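Local coordinates for protein peptide chain release factor subunit 1 (Methanosarcina mazei, PDB 3IR9) that probably directs the termination of translation at all three stop codons, working as a heterodimer with a GTP-binding partner, this chain being the C-terminal domain of the release factor, at residues L58-S69 and L128-V139; D71-T79 and N88-P96. All coordinates share one frame; numbering follows the deposited sequence.

Contact 1: residues L58-S69 and L128-V139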
loop_
_atom_site.group_PDB
_atom_site.type_symbol
_atom_site.label_atom_id
_atom_site.label_comp_id
_atom_site.label_asym_id
_atom_site.label_seq_id
_atom_site.Cartn_x
_atom_site.Cartn_y
_atom_site.Cartn_z
ATOM N N LEU A 58 19.098 24.127 -5.060
ATOM C CA LEU A 58 19.237 23.634 -3.691
ATOM C C LEU A 58 20.639 23.879 -3.159
ATOM O O LEU A 58 20.832 24.121 -1.963
ATOM C CB LEU A 58 18.919 22.142 -3.632
ATOM C CG LEU A 58 17.436 21.794 -3.705
ATOM C CD1 LEU A 58 17.244 20.339 -4.095
ATOM C CD2 LEU A 58 16.756 22.095 -2.382
ATOM N N GLU A 59 21.616 23.811 -4.059
ATOM C CA GLU A 59 23.020 23.983 -3.697
ATOM C C GLU A 59 23.378 25.453 -3.507
ATOM O O GLU A 59 24.528 25.797 -3.257
ATOM C CB GLU A 59 23.938 23.316 -4.729
ATOM C CG GLU A 59 23.759 21.796 -4.799
ATOM C CD GLU A 59 24.625 21.129 -5.855
ATOM O OE1 GLU A 59 25.048 21.825 -6.805
ATOM O OE2 GLU A 59 24.874 19.905 -5.740
ATOM N N ILE A 60 22.378 26.316 -3.612
ATOM C CA ILE A 60 22.576 27.722 -3.327
ATOM C C ILE A 60 21.445 28.232 -2.449
ATOM O O ILE A 60 21.210 29.438 -2.350
ATOM C CB ILE A 60 22.705 28.557 -4.614
ATOM C CG1 ILE A 60 21.461 28.430 -5.485
ATOM C CG2 ILE A 60 23.902 28.101 -5.407
ATOM C CD1 ILE A 60 21.490 29.344 -6.683
ATOM N N ASN A 61 20.739 27.297 -1.820
ATOM C CA ASN A 61 19.766 27.643 -0.791
ATOM C C ASN A 61 18.636 28.515 -1.312
ATOM O O ASN A 61 18.018 29.252 -0.547
ATOM C CB ASN A 61 20.474 28.370 0.352
ATOM C CG ASN A 61 21.800 27.734 0.707
ATOM O OD1 ASN A 61 21.862 26.558 1.063
ATOM N ND2 ASN A 61 22.872 28.508 0.611
ATOM N N SER A 62 18.375 28.431 -2.615
ATOM C CA SER A 62 17.370 29.281 -3.260
ATOM C C SER A 62 15.965 28.673 -3.291
ATOM O O SER A 62 15.011 29.323 -3.725
ATOM C CB SER A 62 17.801 29.646 -4.685
ATOM O OG SER A 62 17.772 28.520 -5.547
ATOM N N VAL A 63 15.836 27.434 -2.831
ATOM C CA VAL A 63 14.558 26.730 -2.918
ATOM C C VAL A 63 13.671 26.960 -1.696
ATOM O O VAL A 63 14.011 26.575 -0.576
ATOM C CB VAL A 63 14.753 25.218 -3.190
ATOM C CG1 VAL A 63 13.502 24.429 -2.817
ATOM C CG2 VAL A 63 15.126 25.000 -4.651
ATOM N N ASP A 64 12.535 27.606 -1.930
ATOM C CA ASP A 64 11.548 27.822 -0.886
ATOM C C ASP A 64 10.735 26.556 -0.656
ATOM O O ASP A 64 10.587 26.109 0.484
ATOM C CB ASP A 64 10.616 28.980 -1.249
ATOM C CG ASP A 64 9.683 29.347 -0.115
ATOM O OD1 ASP A 64 10.043 29.084 1.056
ATOM O OD2 ASP A 64 8.595 29.894 -0.395
ATOM N N VAL A 65 10.214 25.988 -1.747
ATOM C CA VAL A 65 9.422 24.756 -1.704
ATOM C C VAL A 65 9.939 23.711 -2.700
ATOM O O VAL A 65 10.115 24.006 -3.882
ATOM C CB VAL A 65 7.936 25.021 -2.029
ATOM C CG1 VAL A 65 7.147 23.727 -1.960
ATOM C CG2 VAL A 65 7.347 26.056 -1.086
ATOM N N LEU A 66 10.170 22.490 -2.218
ATOM C CA LEU A 66 10.665 21.401 -3.063
ATOM C C LEU A 66 9.585 20.360 -3.346
ATOM O O LEU A 66 8.926 19.876 -2.427
ATOM C CB LEU A 66 11.872 20.730 -2.407
ATOM C CG LEU A 66 12.446 19.480 -3.078
ATOM C CD1 LEU A 66 12.990 19.784 -4.479
ATOM C CD2 LEU A 66 13.521 18.869 -2.187
ATOM N N LEU A 67 9.408 20.011 -4.617
ATOM C CA LEU A 67 8.393 19.032 -5.006
ATOM C C LEU A 67 8.988 17.761 -5.629
ATOM O O LEU A 67 9.726 17.822 -6.611
ATOM C CB LEU A 67 7.359 19.663 -5.946
ATOM C CG LEU A 67 6.596 20.871 -5.388
ATOM C CD1 LEU A 67 7.234 22.178 -5.839
ATOM C CD2 LEU A 67 5.139 20.838 -5.812
ATOM N N LEU A 68 8.652 16.614 -5.041
ATOM C CA LEU A 68 9.134 15.308 -5.495
ATOM C C LEU A 68 7.952 14.345 -5.689
ATOM O O LEU A 68 7.085 14.244 -4.821
ATOM C CB LEU A 68 10.127 14.728 -4.475
ATOM C CG LEU A 68 11.196 15.664 -3.885
ATOM C CD1 LEU A 68 12.069 14.954 -2.862
ATOM C CD2 LEU A 68 12.061 16.273 -4.981
ATOM N N SER A 69 7.902 13.649 -6.822
ATOM C CA SER A 69 6.826 12.684 -7.057
ATOM C C SER A 69 7.018 11.447 -6.189
ATOM O O SER A 69 8.139 11.094 -5.831
ATOM C CB SER A 69 6.738 12.278 -8.533
ATOM O OG SER A 69 5.555 11.538 -8.794
ATOM N N LEU A 128 19.504 18.316 1.057
ATOM C CA LEU A 128 19.778 19.688 0.652
ATOM C C LEU A 128 18.636 20.617 1.039
ATOM O O LEU A 128 18.871 21.715 1.537
ATOM C CB LEU A 128 20.020 19.768 -0.852
ATOM C CG LEU A 128 21.102 18.848 -1.395
ATOM C CD1 LEU A 128 21.317 19.128 -2.864
ATOM C CD2 LEU A 128 22.380 19.050 -0.611
ATOM N N ALA A 129 17.400 20.184 0.798
ATOM C CA ALA A 129 16.241 20.963 1.211
ATOM C C ALA A 129 16.389 21.331 2.677
ATOM O O ALA A 129 16.383 22.508 3.034
ATOM C CB ALA A 129 14.954 20.186 0.987
ATOM N N ASP A 130 16.539 20.315 3.520
ATOM C CA ASP A 130 16.653 20.519 4.957
ATOM C C ASP A 130 17.758 21.528 5.264
ATOM O O ASP A 130 17.585 22.444 6.071
ATOM C CB ASP A 130 16.938 19.187 5.653
ATOM C CG ASP A 130 16.289 19.092 7.019
ATOM O OD1 ASP A 130 15.045 18.964 7.081
ATOM O OD2 ASP A 130 17.027 19.134 8.027
ATOM N N LYS A 131 18.896 21.347 4.604
ATOM C CA LYS A 131 20.028 22.259 4.724
ATOM C C LYS A 131 19.618 23.734 4.606
ATOM O O LYS A 131 19.890 24.528 5.510
ATOM C CB LYS A 131 21.111 21.880 3.699
ATOM C CG LYS A 131 21.714 23.027 2.895
ATOM C CD LYS A 131 22.390 22.481 1.637
ATOM C CE LYS A 131 22.459 23.518 0.517
ATOM N NZ LYS A 131 23.595 24.464 0.680
ATOM N N SER A 132 18.939 24.084 3.513
ATOM C CA SER A 132 18.596 25.482 3.234
ATOM C C SER A 132 17.232 25.901 3.785
ATOM O O SER A 132 16.701 26.941 3.405
ATOM C CB SER A 132 18.684 25.784 1.725
ATOM O OG SER A 132 17.633 25.183 0.979
ATOM N N ASN A 133 16.676 25.093 4.684
ATOM C CA ASN A 133 15.361 25.369 5.262
ATOM C C ASN A 133 14.220 25.314 4.257
ATOM O O ASN A 133 13.101 25.744 4.552
ATOM C CB ASN A 133 15.349 26.719 5.975
ATOM C CG ASN A 133 15.274 26.580 7.470
ATOM O OD1 ASN A 133 14.630 27.382 8.145
ATOM N ND2 ASN A 133 15.924 25.550 8.002
ATOM N N ALA A 134 14.509 24.797 3.070
ATOM C CA ALA A 134 13.474 24.574 2.076
ATOM C C ALA A 134 12.398 23.674 2.679
ATOM O O ALA A 134 12.696 22.793 3.495
ATOM C CB ALA A 134 14.063 23.944 0.811
ATOM N N LYS A 135 11.150 23.916 2.290
ATOM C CA LYS A 135 10.035 23.056 2.682
ATOM C C LYS A 135 9.939 21.839 1.749
ATOM O O LYS A 135 9.989 21.977 0.525
ATOM C CB LYS A 135 8.718 23.850 2.701
ATOM C CG LYS A 135 8.591 24.845 3.863
ATOM C CD LYS A 135 7.262 25.609 3.834
ATOM C CE LYS A 135 7.427 27.028 3.306
ATOM N NZ LYS A 135 8.086 27.926 4.300
ATOM N N VAL A 136 9.807 20.650 2.333
ATOM C CA VAL A 136 9.785 19.409 1.557
ATOM C C VAL A 136 8.375 18.815 1.428
ATOM O O VAL A 136 7.778 18.391 2.420
ATOM C CB VAL A 136 10.732 18.349 2.165
ATOM C CG1 VAL A 136 11.020 17.254 1.148
ATOM C CG2 VAL A 136 12.029 18.997 2.633
ATOM N N VAL A 137 7.862 18.792 0.197
ATOM C CA VAL A 137 6.534 18.253 -0.111
ATOM C C VAL A 137 6.603 17.057 -1.064
ATOM O O VAL A 137 7.344 17.080 -2.048
ATOM C CB VAL A 137 5.633 19.317 -0.771
ATOM C CG1 VAL A 137 4.394 18.661 -1.368
ATOM C CG2 VAL A 137 5.253 20.395 0.230
ATOM N N PHE A 138 5.821 16.018 -0.776
ATOM C CA PHE A 138 5.761 14.842 -1.640
ATOM C C PHE A 138 4.451 14.801 -2.414
ATOM O O PHE A 138 3.452 15.370 -1.977
ATOM C CB PHE A 138 5.945 13.565 -0.825
ATOM C CG PHE A 138 7.280 13.475 -0.139
ATOM C CD1 PHE A 138 8.384 12.960 -0.803
ATOM C CD2 PHE A 138 7.432 13.910 1.167
ATOM C CE1 PHE A 138 9.621 12.877 -0.170
ATOM C CE2 PHE A 138 8.662 13.832 1.807
ATOM C CZ PHE A 138 9.757 13.315 1.136
ATOM N N VAL A 139 4.453 14.136 -3.564
ATOM C CA VAL A 139 3.276 14.134 -4.417
ATOM C C VAL A 139 2.965 12.749 -4.974
ATOM O O VAL A 139 3.632 12.276 -5.893
ATOM C CB VAL A 139 3.416 15.138 -5.578
ATOM C CG1 VAL A 139 2.224 15.040 -6.487
ATOM C CG2 VAL A 139 3.553 16.555 -5.052
#

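Contact 2: residues D71-T79 and N88-P96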
loop_
_atom_site.group_PDB
_atom_site.type_symbol
_atom_site.label_atom_id
_atom_site.label_comp_id
_atom_site.label_asym_id
_atom_site.label_seq_id
_atom_site.Cartn_x
_atom_site.Cartn_y
_atom_site.Cartn_z
ATOM N N ASP A 71 6.858 8.723 -7.137
ATOM C CA ASP A 71 7.231 7.694 -8.101
ATOM C C ASP A 71 8.690 7.720 -8.541
ATOM O O ASP A 71 9.106 6.904 -9.367
ATOM C CB ASP A 71 6.339 7.803 -9.331
ATOM C CG ASP A 71 4.939 7.318 -9.067
ATOM O OD1 ASP A 71 4.638 7.005 -7.895
ATOM O OD2 ASP A 71 4.151 7.242 -10.031
ATOM N N LEU A 72 9.455 8.660 -7.998
ATOM C CA LEU A 72 10.861 8.812 -8.353
ATOM C C LEU A 72 11.641 7.531 -8.126
ATOM O O LEU A 72 11.943 7.169 -6.986
ATOM C CB LEU A 72 11.505 9.914 -7.522
ATOM C CG LEU A 72 10.931 11.316 -7.659
ATOM C CD1 LEU A 72 11.536 12.192 -6.583
ATOM C CD2 LEU A 72 11.206 11.874 -9.046
ATOM N N ARG A 73 11.983 6.855 -9.214
ATOM C CA ARG A 73 12.772 5.640 -9.121
ATOM C C ARG A 73 14.157 5.868 -9.718
ATOM O O ARG A 73 14.392 5.549 -10.880
ATOM C CB ARG A 73 12.047 4.486 -9.821
ATOM C CG ARG A 73 10.679 4.172 -9.223
ATOM C CD ARG A 73 10.766 4.103 -7.698
ATOM N NE ARG A 73 9.650 3.390 -7.070
ATOM C CZ ARG A 73 8.787 3.932 -6.212
ATOM N NH1 ARG A 73 8.889 5.208 -5.864
ATOM N NH2 ARG A 73 7.817 3.192 -5.695
ATOM N N ALA A 74 15.067 6.426 -8.920
ATOM C CA ALA A 74 16.403 6.775 -9.411
ATOM C C ALA A 74 17.400 7.097 -8.295
ATOM O O ALA A 74 17.064 7.784 -7.332
ATOM C CB ALA A 74 16.313 7.945 -10.385
ATOM N N GLU A 75 18.632 6.609 -8.438
ATOM C CA GLU A 75 19.672 6.873 -7.448
ATOM C C GLU A 75 20.760 7.788 -7.998
ATOM O O GLU A 75 20.987 7.854 -9.206
ATOM C CB GLU A 75 20.331 5.572 -6.980
ATOM C CG GLU A 75 19.460 4.342 -7.044
ATOM C CD GLU A 75 20.235 3.091 -6.687
ATOM O OE1 GLU A 75 20.655 2.359 -7.611
ATOM O OE2 GLU A 75 20.448 2.854 -5.480
ATOM N N ARG A 76 21.448 8.474 -7.096
ATOM C CA ARG A 76 22.588 9.296 -7.467
ATOM C C ARG A 76 23.888 8.573 -7.122
ATOM O O ARG A 76 24.153 8.250 -5.965
ATOM C CB ARG A 76 22.525 10.650 -6.757
ATOM C CG ARG A 76 23.641 11.616 -7.124
ATOM C CD ARG A 76 23.644 11.912 -8.615
ATOM N NE ARG A 76 24.413 13.112 -8.914
ATOM C CZ ARG A 76 24.440 13.713 -10.095
ATOM N NH1 ARG A 76 23.741 13.231 -11.115
ATOM N NH2 ARG A 76 25.168 14.805 -10.249
ATOM N N VAL A 77 24.701 8.323 -8.137
ATOM C CA VAL A 77 25.929 7.569 -7.947
ATOM C C VAL A 77 27.159 8.473 -7.957
ATOM O O VAL A 77 27.435 9.166 -8.936
ATOM C CB VAL A 77 26.087 6.489 -9.037
ATOM C CG1 VAL A 77 27.236 5.560 -8.691
ATOM C CG2 VAL A 77 24.785 5.713 -9.210
ATOM N N THR A 78 27.902 8.469 -6.860
ATOM C CA THR A 78 29.182 9.158 -6.836
ATOM C C THR A 78 30.300 8.155 -7.082
ATOM O O THR A 78 30.265 7.027 -6.586
ATOM C CB THR A 78 29.432 9.893 -5.503
ATOM O OG1 THR A 78 28.420 10.887 -5.298
ATOM C CG2 THR A 78 30.799 10.555 -5.508
ATOM N N THR A 79 31.286 8.568 -7.867
ATOM C CA THR A 79 32.466 7.753 -8.097
ATOM C C THR A 79 33.720 8.624 -7.929
ATOM O O THR A 79 33.689 9.829 -8.183
ATOM C CB THR A 79 32.424 7.077 -9.494
ATOM O OG1 THR A 79 32.725 8.038 -10.512
ATOM C CG2 THR A 79 31.043 6.486 -9.767
ATOM N N ASN A 88 33.214 11.929 -10.405
ATOM C CA ASN A 88 32.004 12.265 -11.143
ATOM C C ASN A 88 30.764 11.774 -10.404
ATOM O O ASN A 88 30.847 10.860 -9.583
ATOM C CB ASN A 88 32.043 11.700 -12.567
ATOM C CG ASN A 88 31.785 10.204 -12.617
ATOM O OD1 ASN A 88 30.664 9.745 -12.400
ATOM N ND2 ASN A 88 32.821 9.435 -12.930
ATOM N N LYS A 89 29.624 12.405 -10.677
ATOM C CA LYS A 89 28.346 11.953 -10.145
ATOM C C LYS A 89 27.403 11.840 -11.316
ATOM O O LYS A 89 27.668 12.383 -12.387
ATOM C CB LYS A 89 27.770 12.940 -9.122
ATOM C CG LYS A 89 28.651 13.204 -7.913
ATOM C CD LYS A 89 28.056 14.304 -7.064
ATOM C CE LYS A 89 29.141 15.123 -6.399
ATOM N NZ LYS A 89 30.021 14.274 -5.563
ATOM N N TRP A 90 26.304 11.128 -11.112
ATOM C CA TRP A 90 25.283 11.005 -12.136
ATOM C C TRP A 90 24.110 10.241 -11.564
ATOM O O TRP A 90 24.239 9.527 -10.571
ATOM C CB TRP A 90 25.830 10.321 -13.395
ATOM C CG TRP A 90 26.512 9.015 -13.136
ATOM C CD1 TRP A 90 27.737 8.827 -12.563
ATOM C CD2 TRP A 90 26.011 7.710 -13.451
ATOM N NE1 TRP A 90 28.028 7.483 -12.494
ATOM C CE2 TRP A 90 26.985 6.777 -13.033
ATOM C CE3 TRP A 90 24.831 7.242 -14.040
ATOM C CZ2 TRP A 90 26.814 5.398 -13.185
ATOM C CZ3 TRP A 90 24.664 5.872 -14.193
ATOM C CH2 TRP A 90 25.650 4.967 -13.765
ATOM N N THR A 91 22.956 10.400 -12.183
ATOM C CA THR A 91 21.777 9.731 -11.685
ATOM C C THR A 91 21.375 8.590 -12.603
ATOM O O THR A 91 21.272 8.752 -13.821
ATOM C CB THR A 91 20.617 10.712 -11.494
ATOM O OG1 THR A 91 20.949 11.628 -10.445
ATOM C CG2 THR A 91 19.346 9.966 -11.121
ATOM N N ARG A 92 21.167 7.426 -12.003
ATOM C CA ARG A 92 20.748 6.253 -12.744
ATOM C C ARG A 92 19.428 5.750 -12.186
ATOM O O ARG A 92 19.225 5.716 -10.971
ATOM C CB ARG A 92 21.825 5.158 -12.692
ATOM C CG ARG A 92 21.893 4.360 -11.393
ATOM C CD ARG A 92 21.271 2.979 -11.559
ATOM N NE ARG A 92 22.165 2.061 -12.262
ATOM C CZ ARG A 92 22.690 0.968 -11.719
ATOM N NH1 ARG A 92 23.499 0.192 -12.431
ATOM N NH2 ARG A 92 22.397 0.645 -10.466
ATOM N N ARG A 93 18.520 5.391 -13.084
ATOM C CA ARG A 93 17.255 4.790 -12.697
ATOM C C ARG A 93 17.543 3.408 -12.127
ATOM O O ARG A 93 18.151 2.583 -12.806
ATOM C CB ARG A 93 16.356 4.666 -13.923
ATOM C CG ARG A 93 14.920 4.290 -13.625
ATOM C CD ARG A 93 14.283 3.695 -14.864
ATOM N NE ARG A 93 14.827 4.293 -16.081
ATOM C CZ ARG A 93 14.162 5.129 -16.871
ATOM N NH1 ARG A 93 12.913 5.467 -16.582
ATOM N NH2 ARG A 93 14.746 5.619 -17.956
ATOM N N TRP A 94 17.127 3.144 -10.888
ATOM C CA TRP A 94 17.387 1.843 -10.275
ATOM C C TRP A 94 16.570 0.726 -10.917
ATOM O O TRP A 94 15.413 0.921 -11.294
ATOM C CB TRP A 94 17.134 1.862 -8.764
ATOM C CG TRP A 94 17.027 0.470 -8.170
ATOM C CD1 TRP A 94 15.887 -0.156 -7.752
ATOM C CD2 TRP A 94 18.100 -0.462 -7.945
ATOM N NE1 TRP A 94 16.181 -1.416 -7.276
ATOM C CE2 TRP A 94 17.530 -1.627 -7.383
ATOM C CE3 TRP A 94 19.483 -0.424 -8.160
ATOM C CZ2 TRP A 94 18.298 -2.742 -7.036
ATOM C CZ3 TRP A 94 20.242 -1.535 -7.813
ATOM C CH2 TRP A 94 19.647 -2.676 -7.259
ATOM N N LYS A 95 17.195 -0.441 -11.033
ATOM C CA LYS A 95 16.564 -1.651 -11.542
ATOM C C LYS A 95 17.132 -2.820 -10.729
ATOM O O LYS A 95 18.144 -2.654 -10.046
ATOM C CB LYS A 95 16.853 -1.825 -13.038
ATOM C CG LYS A 95 16.138 -0.823 -13.951
ATOM C CD LYS A 95 14.632 -1.021 -13.927
ATOM C CE LYS A 95 14.249 -2.421 -14.386
ATOM N NZ LYS A 95 12.777 -2.645 -14.340
ATOM N N PRO A 96 16.484 -4.001 -10.787
ATOM C CA PRO A 96 16.901 -5.172 -10.004
ATOM C C PRO A 96 18.395 -5.210 -9.676
ATOM O O PRO A 96 18.882 -6.227 -9.180
ATOM C CB PRO A 96 16.538 -6.334 -10.927
ATOM C CG PRO A 96 15.304 -5.850 -11.651
ATOM C CD PRO A 96 15.368 -4.331 -11.696
#

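Contact 1: residues L58-S69 and L128-V139
Lys131 and Asn61 meet with their side chains at about a right angle, and the lysine NZ gives a hydrogen bond of 2.7 Å to Asn61 OD1. The ammonium nitrogen stands 25° out of the amide's carbonyl plane, and the bend at the last torsion of Lys131 (chi4 81°) turns NZ onto the oxygen. Asn61, with positive phi, is the C-prime residue of a Schellman motif that ends the helix 51-58, so the bond ties one helix end to the last turn of helix 121-131. Just beyond, Ser132 sets its CB 3.3 Å from Asn61 CA.

Leu58 and Leu128 abut through their CB atoms, while Leu58 CD2 touches Ala129 N and CA. Ala129 CB in turn receives Leu66 CD2 at 3.7 Å; with CG anti to N (chi1 174°) the leucine reaches from its strand to the helix. Ala134 CB packs against Val63 CG1 at 3.7 Å.

From Val65 opposite Lys135 onward the strands pair in parallel, just after a classic bulge at Asp64 and Val65. Lys135 N donates to Asp64 O, and its carbonyl accepts Leu66 N at 2.8 Å; Val137 N and Val139 N continue the pattern to the carbonyls of Leu66 and Leu68. The side chains of Asp64 and Lys135 lie alongside each other in a long salt bridge. Leu68 CD1 approaches the Phe138 ring obliquely, 4.2 Å from CE1.

Strands 63-69 and 135-139, joined through helix 121-131, form a beta-alpha-beta crossover whose connection also holds the zinc-bearing sheet. Strand 135-139 edges the four-stranded mixed sheet within this chain, and 63-69 separates it from strand 156-160. Phe125 of helix 121-131 covers Leu58 and Leu66, whereas helix 144-151 reaches Ser69 and Val139 on the other face.

Contact 2: residues D71-T79 and N88-P96
Arg92 O accepts the backbone N of Glu75 at 2.8 Å, one of a reciprocal pair of bonds completed by Arg92 N and Glu75 O. The pair belongs to an antiparallel beta hairpin, strands 75-81 and 87-92, which carries the zinc ligands Cys81, at the end of its first strand, and Cys84, in its turn. Further along, Val77 N donates to Trp90 O at 2.8 Å with an almost straight N-H (169°), and the backbones of Thr79 and Asn88 exchange bonds in both directions.

On the face bearing Glu75, Val77 and Thr79, the Trp90 indole turns one face to Val77. Val77 CB sits over the five-membered ring, 4.3 Å from its centroid, in a CH-pi contact, while Thr79 CG2 comes to the edge near the ring plane. Val77 CG2 also touches Arg92 CG at 3.9 Å. The guanidinium of Arg92 has Glu75 OE1 at its edge, in plane, though the resulting salt bridge is long. In one of two modelled conformers Trp94 runs beside the same glutamate.

On the opposite face, with Arg76, Lys89 and Thr91, Arg76 crosses the other two side chains at about a right angle. Its CG is anti to the backbone N (chi1 -177°) and the chain bends at chi2, bringing NE to 3.4 Å from Lys89 CB. Thr91 OG1 is held by Glu51, at the start of helix 51-58. Strand 113-120 flanks 75-81 on its other side, Val115 touching Val77 and Thr79. Nearer the base of the hairpin, Ala74 CB rests 3.7 Å from Thr91 CG2.

Contacts 1 and 2 lie in the C-terminal domain of the release factor, the eRF1 domain 3, with about 19 Å between their centres. Their segments adjoin in sequence, since strand 63-69 is followed by 75-81, but do not otherwise touch. Contact 2 falls within the stretch of chain between the two halves of contact 1: the chain leaves the four-stranded mixed sheet after 58-69, builds the three-stranded antiparallel sheet with its zinc site, and returns through strand 113-120 and helix 121-131 to 128-139. The zinc-bearing sheet is thus in sequence an insertion between two strands that lie side by side in the mixed sheet, and it projects from the domain's body.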